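Probable transcriptional regulator PhnF (Escherichia coli, PDB 2FA1) is probably a transcriptional regulator encoded in an operon for alkylphosphonate uptake and C-P lyase, this chain being its C-terminal effector-binding UTRA domain. Local coordinates at residues 59-63 with 148-154. Sequence-based numbering, arbitrary orientation.
Sequences GVALC and LTRADMI
In the central antiparallel sheet of the UTRA domain, strand 60-69 pairs with the end of strand 143-150 at C63 and T149. They form an antiparallel non-hydrogen-bonded pair, with CA atoms 4.3 Å apart. Their side chains share one face of the sheet. On its other side, strand 60-69 has a classic beta bulge, where L62 and C63 both face R55 on strand 47-57. The C63 thiol lies anti to the backbone N (chi1 180°), which turns SG towards CG2 of T149 in one of its two conformers. Next along, R150 N donates to L62 O at 3.0 Å, with an N-H...O angle of 163°. The same oxygen also takes a CA-H...O contact from T149.

Strand 143-150 ends at R150, and the R150 side chain runs along A61 and V60. Its CD lies 3.2 Å from A61 O. A water joins A61 O to R150 NH1, lying in the guanidinium plane. V60 CG1 approaches NH1 obliquely at 3.7 Å. R150 grips D152 side-on in a salt bridge: NE donates to OD1 at 3.0 Å and NH2 to OD2 at 2.7 Å, both close to the guanidinium plane.

After R150 the chain turns, and R150 O accepts from the backbone N of both M153 and I154. The turn sets M153 and I154 against the L62 side chain. In one of two M153 conformers, CE lies 4.1 Å from L62 CD2, while I154 CD1 reaches CB of L62 and of C63. F9 of strand 9-12 also packs on L62, M153 and I154.

The paired carboxylate probably balances the arginine charge and, with the water, limits rotation of the guanidinium beside the strand end.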
# COMPACT_ATOMS: atom_id res chain seq x y z
N GLY A 59 -22.45 7.67 8.91
CA GLY A 59 -23.24 6.96 7.92
C GLY A 59 -22.54 6.58 6.62
O GLY A 59 -23.16 5.82 5.81
N VAL A 60 -21.36 7.18 6.33
CA VAL A 60 -20.70 7.05 5.04
C VAL A 60 -19.79 5.85 5.18
O VAL A 60 -18.92 5.81 6.02
CB VAL A 60 -19.89 8.34 4.68
CG1 VAL A 60 -19.07 8.10 3.41
CG2 VAL A 60 -20.85 9.57 4.53
N ALA A 61 -20.01 4.87 4.30
CA ALA A 61 -19.15 3.66 4.34
C ALA A 61 -17.73 3.99 3.86
O ALA A 61 -17.56 4.54 2.75
CB ALA A 61 -19.75 2.58 3.34
N LEU A 62 -16.75 3.54 4.61
CA LEU A 62 -15.36 3.86 4.27
C LEU A 62 -14.53 2.65 3.93
O LEU A 62 -13.68 2.70 3.05
CB LEU A 62 -14.71 4.54 5.46
CG LEU A 62 -15.23 5.93 5.78
CD1 LEU A 62 -14.19 6.59 6.63
CD2 LEU A 62 -15.57 6.75 4.62
N CYS A 63 -14.68 1.60 4.74
CA CYS A 63 -13.75 0.46 4.66
C CYS A 63 -14.54 -0.83 4.89
O CYS A 63 -15.11 -1.02 5.97
CB CYS A 63 -12.68 0.57 5.79
SG CYS A 63 -11.57 -0.92 5.58
N LEU A 148 -11.49 -3.38 1.24
CA LEU A 148 -11.74 -2.46 0.11
C LEU A 148 -12.09 -1.12 0.77
O LEU A 148 -12.97 -1.07 1.63
CB LEU A 148 -12.96 -2.91 -0.74
CG LEU A 148 -12.80 -4.28 -1.39
CD1 LEU A 148 -14.15 -4.49 -2.01
CD2 LEU A 148 -11.75 -4.11 -2.38
N THR A 149 -11.26 -0.11 0.49
CA THR A 149 -11.38 1.20 1.11
C THR A 149 -11.47 2.30 0.10
O THR A 149 -10.70 2.39 -0.82
CB THR A 149 -10.15 1.60 1.93
OG1 THR A 149 -8.94 1.41 1.15
CG2 THR A 149 -10.01 0.85 3.23
N ARG A 150 -12.40 3.22 0.34
CA ARG A 150 -12.57 4.33 -0.59
C ARG A 150 -11.26 5.14 -0.60
O ARG A 150 -10.79 5.67 0.42
CB ARG A 150 -13.70 5.26 -0.00
CG ARG A 150 -15.12 4.73 -0.35
CD ARG A 150 -16.14 5.80 0.18
NE ARG A 150 -15.99 7.10 -0.52
CZ ARG A 150 -16.99 8.00 -0.60
NH1 ARG A 150 -18.23 7.74 -0.18
NH2 ARG A 150 -16.79 9.16 -1.28
N ALA A 151 -10.64 5.19 -1.78
CA ALA A 151 -9.37 5.86 -1.84
C ALA A 151 -9.49 7.37 -1.73
O ALA A 151 -8.48 8.04 -1.46
CB ALA A 151 -8.68 5.47 -3.13
N ASP A 152 -10.71 7.91 -1.93
CA ASP A 152 -10.87 9.33 -1.67
C ASP A 152 -10.92 9.72 -0.18
O ASP A 152 -10.94 10.94 0.11
CB ASP A 152 -12.04 9.92 -2.47
CG ASP A 152 -13.39 9.35 -2.09
OD1 ASP A 152 -13.41 8.31 -1.44
OD2 ASP A 152 -14.46 9.90 -2.48
N MET A 153 -10.88 8.76 0.74
CA MET A 153 -11.09 9.01 2.16
C MET A 153 -10.03 8.38 3.09
O MET A 153 -9.86 8.73 4.27
CB MET A 153 -12.50 8.52 2.54
CG MET A 153 -13.61 9.27 1.84
SD MET A 153 -13.81 10.93 2.53
CE MET A 153 -13.82 10.43 4.20
N ILE A 154 -9.30 7.41 2.57
CA ILE A 154 -8.28 6.76 3.44
C ILE A 154 -6.96 6.56 2.73
O ILE A 154 -7.00 6.12 1.56
CB ILE A 154 -8.80 5.40 3.97
CG1 ILE A 154 -9.87 5.53 5.08
CG2 ILE A 154 -7.64 4.59 4.61
CD1 ILE A 154 -10.67 4.22 5.31
O HOH W 1 -19.42 5.30 0.92